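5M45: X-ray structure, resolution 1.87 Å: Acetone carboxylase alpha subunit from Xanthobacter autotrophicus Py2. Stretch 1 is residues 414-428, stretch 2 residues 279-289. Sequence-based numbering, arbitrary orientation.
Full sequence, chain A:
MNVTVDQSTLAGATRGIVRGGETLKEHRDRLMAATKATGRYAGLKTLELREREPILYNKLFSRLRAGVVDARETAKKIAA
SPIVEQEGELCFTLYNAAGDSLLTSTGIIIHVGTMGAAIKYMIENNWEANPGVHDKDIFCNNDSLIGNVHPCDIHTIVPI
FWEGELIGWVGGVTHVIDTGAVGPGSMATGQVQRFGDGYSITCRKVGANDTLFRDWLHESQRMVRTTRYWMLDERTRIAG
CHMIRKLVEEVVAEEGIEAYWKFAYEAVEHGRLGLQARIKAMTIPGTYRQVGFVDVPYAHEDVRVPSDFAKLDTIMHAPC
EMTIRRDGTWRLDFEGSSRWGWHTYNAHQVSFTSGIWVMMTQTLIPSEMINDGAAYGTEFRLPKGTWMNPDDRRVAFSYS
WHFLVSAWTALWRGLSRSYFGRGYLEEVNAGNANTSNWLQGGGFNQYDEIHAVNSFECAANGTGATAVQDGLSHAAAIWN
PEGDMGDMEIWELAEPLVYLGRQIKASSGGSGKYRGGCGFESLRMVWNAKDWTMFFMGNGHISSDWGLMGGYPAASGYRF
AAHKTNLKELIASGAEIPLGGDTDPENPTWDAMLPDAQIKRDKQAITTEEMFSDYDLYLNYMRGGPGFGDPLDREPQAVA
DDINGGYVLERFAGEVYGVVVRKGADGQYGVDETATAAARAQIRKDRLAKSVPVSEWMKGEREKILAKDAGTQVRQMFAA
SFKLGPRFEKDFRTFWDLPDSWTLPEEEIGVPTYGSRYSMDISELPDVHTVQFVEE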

ATOM      1  N   GLY A 414      23.670  16.551 -28.359  1.00 15.53           N
ATOM      2  CA  GLY A 414      24.804  15.798 -28.891  1.00 15.88           C
ATOM      3  C   GLY A 414      24.547  15.212 -30.262  1.00 15.93           C
ATOM      4  O   GLY A 414      25.356  15.379 -31.185  1.00 15.89           O
ATOM      5  N   LEU A 415      23.420  14.502 -30.400  1.00 15.60           N
ATOM      6  CA  LEU A 415      23.042  13.970 -31.716  1.00 15.60           C
ATOM      7  C   LEU A 415      22.901  15.057 -32.767  1.00 15.57           C
ATOM      8  O   LEU A 415      23.309  14.850 -33.919  1.00 15.84           O
ATOM      9  CB  LEU A 415      21.750  13.129 -31.667  1.00 15.51           C
ATOM     10  CG  LEU A 415      21.820  11.670 -31.225  1.00 15.68           C
ATOM     11  CD1 LEU A 415      20.406  11.085 -31.082  1.00 15.64           C
ATOM     12  CD2 LEU A 415      22.594  10.857 -32.236  1.00 15.92           C
ATOM     13  N   SER A 416      22.342  16.205 -32.390  1.00 14.79           N
ATOM     14  CA  SER A 416      22.215  17.317 -33.335  1.00 14.83           C
ATOM     15  C   SER A 416      23.533  17.889 -33.824  1.00 14.74           C
ATOM     16  O   SER A 416      23.597  18.375 -34.951  1.00 14.64           O
ATOM     17  CB  SER A 416      21.302  18.427 -32.764  1.00 14.68           C
ATOM     18  OG  SER A 416      19.974  17.933 -32.584  1.00 14.23           O
ATOM     19  N   ARG A 417      24.599  17.803 -33.036  1.00 14.98           N
ATOM     20  CA  ARG A 417      25.921  18.239 -33.540  1.00 15.38           C
ATOM     21  C   ARG A 417      26.385  17.356 -34.694  1.00 15.15           C
ATOM     22  O   ARG A 417      27.002  17.856 -35.629  1.00 14.92           O
ATOM     23  CB  ARG A 417      26.990  18.284 -32.434  1.00 16.01           C
ATOM     24  CG  ARG A 417      26.760  19.359 -31.400  1.00 16.41           C
ATOM     25  CD  ARG A 417      27.857  19.389 -30.347  1.00 16.78           C
ATOM     26  NE  ARG A 417      27.388  20.213 -29.251  1.00 17.21           N
ATOM     27  CZ  ARG A 417      27.336  21.537 -29.249  1.00 17.41           C
ATOM     28  NH1 ARG A 417      27.787  22.236 -30.295  1.00 17.99           N
ATOM     29  NH2 ARG A 417      26.850  22.168 -28.164  1.00 17.41           N
ATOM     30  N   SER A 418      26.091  16.049 -34.626  1.00 14.76           N
ATOM     31  CA  SER A 418      26.426  15.102 -35.721  1.00 14.85           C
ATOM     32  C   SER A 418      25.623  15.451 -36.988  1.00 14.57           C
ATOM     33  O   SER A 418      26.187  15.569 -38.079  1.00 14.51           O
ATOM     34  CB  SER A 418      26.224  13.622 -35.301  1.00 14.81           C
ATOM     35  OG  SER A 418      24.883  13.147 -35.365  1.00 14.94           O
ATOM     36  N   TYR A 419      24.322  15.684 -36.814  1.00 14.40           N
ATOM     37  CA  TYR A 419      23.441  16.053 -37.930  1.00 14.45           C
ATOM     38  C   TYR A 419      23.852  17.364 -38.584  1.00 14.76           C
ATOM     39  O   TYR A 419      23.904  17.469 -39.836  1.00 15.17           O
ATOM     40  CB  TYR A 419      21.971  16.174 -37.474  1.00 14.44           C
ATOM     41  CG  TYR A 419      21.319  14.978 -36.786  1.00 14.14           C
ATOM     42  CD1 TYR A 419      21.731  13.666 -37.017  1.00 14.37           C
ATOM     43  CD2 TYR A 419      20.233  15.182 -35.915  1.00 14.16           C
ATOM     44  CE1 TYR A 419      21.082  12.580 -36.404  1.00 14.35           C
ATOM     45  CE2 TYR A 419      19.565  14.117 -35.312  1.00 14.11           C
ATOM     46  CZ  TYR A 419      19.992  12.824 -35.553  1.00 14.22           C
ATOM     47  OH  TYR A 419      19.335  11.785 -34.956  1.00 14.15           O
ATOM     48  N   PHE A 420      24.166  18.353 -37.756  1.00 14.62           N
ATOM     49  CA  PHE A 420      24.574  19.676 -38.226  1.00 14.80           C
ATOM     50  C   PHE A 420      25.886  19.636 -39.008  1.00 14.81           C
ATOM     51  O   PHE A 420      25.990  20.221 -40.116  1.00 14.86           O
ATOM     52  CB  PHE A 420      24.668  20.690 -37.052  1.00 14.92           C
ATOM     53  CG  PHE A 420      24.925  22.081 -37.515  1.00 15.27           C
ATOM     54  CD1 PHE A 420      26.245  22.509 -37.773  1.00 15.67           C
ATOM     55  CD2 PHE A 420      23.867  22.927 -37.842  1.00 15.29           C
ATOM     56  CE1 PHE A 420      26.483  23.787 -38.301  1.00 15.81           C
ATOM     57  CE2 PHE A 420      24.112  24.194 -38.364  1.00 15.59           C
ATOM     58  CZ  PHE A 420      25.407  24.627 -38.563  1.00 15.88           C
ATOM     59  N   GLY A 421      26.867  18.921 -38.457  1.00 14.74           N
ATOM     60  CA  GLY A 421      28.159  18.740 -39.115  1.00 14.78           C
ATOM     61  C   GLY A 421      28.085  18.077 -40.463  1.00 14.96           C
ATOM     62  O   GLY A 421      28.820  18.451 -41.394  1.00 15.28           O
ATOM     63  N   ARG A 422      27.183  17.108 -40.594  1.00 14.76           N
ATOM     64  CA  ARG A 422      27.051  16.329 -41.815  1.00 14.93           C
ATOM     65  C   ARG A 422      26.155  16.977 -42.864  1.00 15.24           C
ATOM     66  O   ARG A 422      26.238  16.618 -44.046  1.00 15.44           O
ATOM     67  CB  ARG A 422      26.559  14.916 -41.490  1.00 14.76           C
ATOM     68  CG  ARG A 422      26.722  13.926 -42.619  1.00 14.84           C
ATOM     69  CD  ARG A 422      26.722  12.498 -42.135  1.00 14.61           C
ATOM     70  NE  ARG A 422      26.929  11.545 -43.223  1.00 14.70           N
ATOM     71  CZ  ARG A 422      27.049  10.234 -43.051  1.00 14.61           C
ATOM     72  NH1 ARG A 422      27.003   9.693 -41.834  1.00 14.34           N
ATOM     73  NH2 ARG A 422      27.176   9.442 -44.077  1.00 14.76           N
ATOM     74  N   GLY A 423      25.319  17.936 -42.454  1.00 15.41           N
ATOM     75  CA  GLY A 423      24.399  18.627 -43.387  1.00 15.60           C
ATOM     76  C   GLY A 423      22.943  18.209 -43.334  1.00 15.56           C
ATOM     77  O   GLY A 423      22.139  18.753 -44.110  1.00 15.49           O
ATOM     78  N   TYR A 424      22.592  17.274 -42.430  1.00 15.44           N
ATOM     79  CA  TYR A 424      21.182  16.882 -42.211  1.00 15.50           C
ATOM     80  C   TYR A 424      20.483  17.884 -41.259  1.00 15.34           C
ATOM     81  O   TYR A 424      19.975  17.533 -40.202  1.00 15.13           O
ATOM     82  CB  TYR A 424      21.055  15.394 -41.778  1.00 15.40           C
ATOM     83  CG  TYR A 424      21.641  14.465 -42.828  1.00 15.68           C
ATOM     84  CD1 TYR A 424      21.113  14.427 -44.137  1.00 16.08           C
ATOM     85  CD2 TYR A 424      22.752  13.671 -42.566  1.00 15.76           C
ATOM     86  CE1 TYR A 424      21.712  13.661 -45.141  1.00 16.24           C
ATOM     87  CE2 TYR A 424      23.346  12.894 -43.548  1.00 16.02           C
ATOM     88  CZ  TYR A 424      22.835  12.897 -44.835  1.00 16.30           C
ATOM     89  OH  TYR A 424      23.413  12.096 -45.793  1.00 16.42           O
ATOM     90  N   LEU A 425      20.420  19.134 -41.704  1.00 15.69           N
ATOM     91  CA  LEU A 425      19.929  20.261 -40.873  1.00 15.75           C
ATOM     92  C   LEU A 425      18.468  20.070 -40.499  1.00 15.42           C
ATOM     93  O   LEU A 425      18.044  20.507 -39.414  1.00 15.36           O
ATOM     94  CB  LEU A 425      20.072  21.612 -41.606  1.00 16.38           C
ATOM     95  CG  LEU A 425      21.435  22.001 -42.159  1.00 17.19           C
ATOM     96  CD1 LEU A 425      21.369  23.432 -42.703  1.00 17.71           C
ATOM     97  CD2 LEU A 425      22.496  21.853 -41.096  1.00 17.20           C
ATOM     98  N   GLU A 426      17.703  19.410 -41.385  1.00 15.04           N
ATOM     99  CA  GLU A 426      16.286  19.099 -41.110  1.00 14.62           C
ATOM    100  C   GLU A 426      16.043  18.282 -39.819  1.00 14.20           C
ATOM    101  O   GLU A 426      14.965  18.402 -39.222  1.00 13.99           O
ATOM    102  CB  GLU A 426      15.610  18.426 -42.321  1.00 14.72           C
ATOM    103  CG  GLU A 426      15.981  16.984 -42.636  1.00 14.83           C
ATOM    104  CD  GLU A 426      17.283  16.771 -43.450  1.00 15.02           C
ATOM    105  OE1 GLU A 426      18.093  17.714 -43.618  1.00 15.03           O
ATOM    106  OE2 GLU A 426      17.476  15.613 -43.980  1.00 15.19           O
ATOM    107  N   GLU A 427      17.022  17.482 -39.410  1.00 13.84           N
ATOM    108  CA  GLU A 427      16.913  16.606 -38.234  1.00 13.64           C
ATOM    109  C   GLU A 427      17.364  17.265 -36.936  1.00 13.46           C
ATOM    110  O   GLU A 427      17.093  16.726 -35.860  1.00 13.29           O
ATOM    111  CB  GLU A 427      17.724  15.318 -38.419  1.00 13.71           C
ATOM    112  CG  GLU A 427      17.321  14.475 -39.632  1.00 14.05           C
ATOM    113  CD  GLU A 427      15.989  13.739 -39.488  1.00 14.12           C
ATOM    114  OE1 GLU A 427      15.327  13.829 -38.413  1.00 14.27           O
ATOM    115  OE2 GLU A 427      15.581  13.007 -40.457  1.00 14.38           O
ATOM    116  N   VAL A 428      18.057  18.399 -37.006  1.00 13.47           N
ATOM    117  CA  VAL A 428      18.523  19.078 -35.797  1.00 13.51           C
ATOM    118  C   VAL A 428      17.319  19.457 -34.890  1.00 13.44           C
ATOM    119  O   VAL A 428      16.269  19.880 -35.388  1.00 13.54           O
ATOM    120  CB  VAL A 428      19.362  20.329 -36.157  1.00 13.54           C
ATOM    121  CG1 VAL A 428      19.592  21.237 -34.960  1.00 13.47           C
ATOM    122  CG2 VAL A 428      20.674  19.909 -36.822  1.00 13.75           C
TER
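Stretch 2 (279-289) IKAMTIPGTYR

The strongest polar link between the two stretches is made by R422, in the last turn of helix 414-422. Its side chain is nearly fully extended (chi1 to chi3 all t, chi4 176°), which carries the guanidinium to the carbonyls at the end of helix 279-282. R422 NH1 donates to K280 O at 2.9 Å (N-H...O angle 157°) and to T283 O at 2.9 Å (148°); both acceptors lie at the guanidinium edge, near its plane. A weak third bond runs from R422 NH2 to K280 O (3.4 Å, 132°). A281 O is close too, 3.2 Å from R422 CZ, but it lies over one face of the group, where no N-H points, and its angles to the nitrogens are too poor for a hydrogen bond. It is served instead by a water, which donates to A281 O at 2.8 Å and to Y424 OH at 3.2 Å.

Stretch 2 changes conformation along this contact. Helix 279-282 stops at T283, the first residue to leave helical angles (-109/-162); I284 and P285 are extended, and strand 286-289 follows. The strand runs at 131° to helix 414-422, N to C, with the axes 8.8 Å apart at closest approach. Two CA pairs fix the register: S418 CA to T283 CA, 4.7 Å, and G414 CA to Y288 CA, 5.7 Å. Stretch 2 therefore passes back toward the start of the stretch 1 helix as its own numbering rises.

S418 belongs to the closer of the two CA pairs. Its OG is held by L415 O (2.7 Å) and packs against T283 CB at 3.3 Å, while S418 CB touches Y288 OH at 3.3 Å. That hydroxyl donates to I284 O (2.6 Å), so the Y288 ring folds back along its own stretch. Its CD2 is 3.2 Å from G414 O, and R417 CB meets the ring edge 4.1 Å from Y288 CE2. An ideal CB on G421 would clash with I284 CD1 at 2.9 Å; one on G414 would sit 3.7 Å from Y288 CB, which is no clash. I284 CD1 also lies 3.5 Å from S418 O.

On M282, CA-to-CB points away, but the end of the side chain returns: CE reaches Y419 CE1 and E427 CG, each at 3.8 Å. M282 O faces the edges of two rings, 3.6 Å from Y419 CD1 and 3.7 Å from Y424 CD2, and is buried without a hydrogen-bond partner. Altogether the contact buries 642 Å², both sides summed.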

ATOM      1  N   ILE A 279      22.622   5.148 -37.839  1.00 16.60           N
ATOM      2  CA  ILE A 279      23.773   5.805 -37.218  1.00 17.06           C
ATOM      3  C   ILE A 279      24.858   6.096 -38.264  1.00 17.64           C
ATOM      4  O   ILE A 279      25.354   7.208 -38.330  1.00 17.05           O
ATOM      5  CB  ILE A 279      24.316   5.010 -36.018  1.00 16.97           C
ATOM      6  CG1 ILE A 279      23.335   5.166 -34.857  1.00 16.84           C
ATOM      7  CG2 ILE A 279      25.699   5.513 -35.599  1.00 17.29           C
ATOM      8  CD1 ILE A 279      23.697   4.310 -33.657  1.00 16.94           C
ATOM      9  N   LYS A 280      25.174   5.111 -39.100  1.00 18.58           N
ATOM     10  CA  LYS A 280      26.218   5.319 -40.134  1.00 19.79           C
ATOM     11  C   LYS A 280      25.785   6.230 -41.278  1.00 19.60           C
ATOM     12  O   LYS A 280      26.634   6.850 -41.901  1.00 20.22           O
ATOM     13  CB  LYS A 280      26.694   3.992 -40.703  1.00 20.97           C
ATOM     14  CG  LYS A 280      27.290   3.073 -39.653  1.00 22.11           C
ATOM     15  CD  LYS A 280      28.426   2.228 -40.140  1.00 23.82           C
ATOM     16  CE  LYS A 280      27.976   1.053 -40.932  1.00 24.64           C
ATOM     17  NZ  LYS A 280      29.192   0.213 -41.133  1.00 25.60           N
ATOM     18  N   ALA A 281      24.481   6.322 -41.541  1.00 19.15           N
ATOM     19  CA  ALA A 281      23.954   7.218 -42.588  1.00 19.06           C
ATOM     20  C   ALA A 281      23.802   8.694 -42.146  1.00 18.77           C
ATOM     21  O   ALA A 281      23.915   9.588 -43.000  1.00 18.66           O
ATOM     22  CB  ALA A 281      22.621   6.687 -43.126  1.00 19.02           C
ATOM     23  N   MET A 282      23.562   8.948 -40.841  1.00 18.17           N
ATOM     24  CA  MET A 282      23.113  10.250 -40.375  1.00 18.13           C
ATOM     25  C   MET A 282      24.098  11.008 -39.473  1.00 17.48           C
ATOM     26  O   MET A 282      24.033  12.233 -39.396  1.00 17.10           O
ATOM     27  CB  MET A 282      21.785  10.107 -39.599  1.00 18.72           C
ATOM     28  CG  MET A 282      20.557   9.691 -40.384  1.00 19.47           C
ATOM     29  SD  MET A 282      19.101   9.396 -39.299  1.00 20.87           S
ATOM     30  CE  MET A 282      18.691  11.060 -38.893  1.00 20.80           C
ATOM     31  N   THR A 283      24.987  10.292 -38.763  1.00 15.93           N
ATOM     32  CA  THR A 283      25.792  10.881 -37.707  1.00 15.29           C
ATOM     33  C   THR A 283      27.279  10.999 -38.114  1.00 15.37           C
ATOM     34  O   THR A 283      27.602  10.958 -39.329  1.00 15.32           O
ATOM     35  CB  THR A 283      25.608  10.128 -36.346  1.00 15.05           C
ATOM     36  OG1 THR A 283      26.290   8.861 -36.372  1.00 14.98           O
ATOM     37  CG2 THR A 283      24.135   9.942 -36.002  1.00 14.84           C
ATOM     38  N   ILE A 284      28.172  11.177 -37.122  1.00 15.05           N
ATOM     39  CA  ILE A 284      29.610  11.292 -37.318  1.00 15.20           C
ATOM     40  C   ILE A 284      30.282  10.564 -36.131  1.00 15.03           C
ATOM     41  O   ILE A 284      29.911  10.810 -34.976  1.00 15.02           O
ATOM     42  CB  ILE A 284      30.051  12.790 -37.302  1.00 15.18           C
ATOM     43  CG1 ILE A 284      29.352  13.596 -38.408  1.00 15.30           C
ATOM     44  CG2 ILE A 284      31.568  12.910 -37.483  1.00 15.38           C
ATOM     45  CD1 ILE A 284      29.628  15.090 -38.383  1.00 15.38           C
ATOM     46  N   PRO A 285      31.286   9.696 -36.378  1.00 15.07           N
ATOM     47  CA  PRO A 285      31.970   9.078 -35.249  1.00 14.92           C
ATOM     48  C   PRO A 285      32.742  10.098 -34.414  1.00 14.91           C
ATOM     49  O   PRO A 285      33.259  11.065 -34.961  1.00 14.97           O
ATOM     50  CB  PRO A 285      32.953   8.105 -35.923  1.00 15.25           C
ATOM     51  CG  PRO A 285      33.215   8.714 -37.272  1.00 15.52           C
ATOM     52  CD  PRO A 285      31.908   9.327 -37.666  1.00 15.28           C
ATOM     53  N   GLY A 286      32.829   9.862 -33.108  1.00 14.90           N
ATOM     54  CA  GLY A 286      33.456  10.811 -32.195  1.00 15.10           C
ATOM     55  C   GLY A 286      32.945  10.746 -30.765  1.00 14.83           C
ATOM     56  O   GLY A 286      32.154   9.835 -30.417  1.00 14.87           O
ATOM     57  N   THR A 287      33.422  11.674 -29.938  1.00 14.83           N
ATOM     58  CA  THR A 287      32.977  11.805 -28.560  1.00 14.99           C
ATOM     59  C   THR A 287      32.224  13.126 -28.378  1.00 14.90           C
ATOM     60  O   THR A 287      32.729  14.170 -28.788  1.00 14.87           O
ATOM     61  CB  THR A 287      34.143  11.714 -27.563  1.00 15.14           C
ATOM     62  OG1 THR A 287      34.795  10.467 -27.746  1.00 15.48           O
ATOM     63  CG2 THR A 287      33.664  11.807 -26.130  1.00 15.01           C
ATOM     64  N   TYR A 288      31.032  13.043 -27.799  1.00 14.67           N
ATOM     65  CA  TYR A 288      30.111  14.181 -27.564  1.00 14.53           C
ATOM     66  C   TYR A 288      29.890  14.305 -26.045  1.00 14.54           C
ATOM     67  O   TYR A 288      29.597  13.280 -25.383  1.00 14.72           O
ATOM     68  CB  TYR A 288      28.753  13.936 -28.261  1.00 14.43           C
ATOM     69  CG  TYR A 288      28.838  13.712 -29.775  1.00 14.67           C
ATOM     70  CD1 TYR A 288      29.258  12.480 -30.307  1.00 14.97           C
ATOM     71  CD2 TYR A 288      28.481  14.703 -30.667  1.00 14.71           C
ATOM     72  CE1 TYR A 288      29.369  12.277 -31.670  1.00 15.19           C
ATOM     73  CE2 TYR A 288      28.570  14.500 -32.040  1.00 15.09           C
ATOM     74  CZ  TYR A 288      29.017  13.291 -32.544  1.00 15.14           C
ATOM     75  OH  TYR A 288      29.116  13.088 -33.910  1.00 15.51           O
ATOM     76  N   ARG A 289      30.026  15.513 -25.483  1.00 14.22           N
ATOM     77  CA  ARG A 289      29.912  15.722 -24.043  1.00 14.08           C
ATOM     78  C   ARG A 289      28.834  16.791 -23.756  1.00 13.75           C
ATOM     79  O   ARG A 289      28.825  17.843 -24.377  1.00 13.62           O
ATOM     80  CB  ARG A 289      31.268  16.146 -23.429  1.00 14.45           C
ATOM     81  CG  ARG A 289      32.436  15.232 -23.795  1.00 14.78           C
ATOM     82  CD  ARG A 289      33.790  15.733 -23.255  1.00 15.28           C
ATOM     83  NE  ARG A 289      34.887  14.951 -23.872  1.00 15.70           N
ATOM     84  CZ  ARG A 289      35.420  15.179 -25.074  1.00 16.29           C
ATOM     85  NH1 ARG A 289      35.053  16.230 -25.854  1.00 16.38           N
ATOM     86  NH2 ARG A 289      36.373  14.384 -25.502  1.00 16.68           N
TER
HETATM   87  O   HOH W   1      24.005   8.939 -45.718  1.00 15.32           O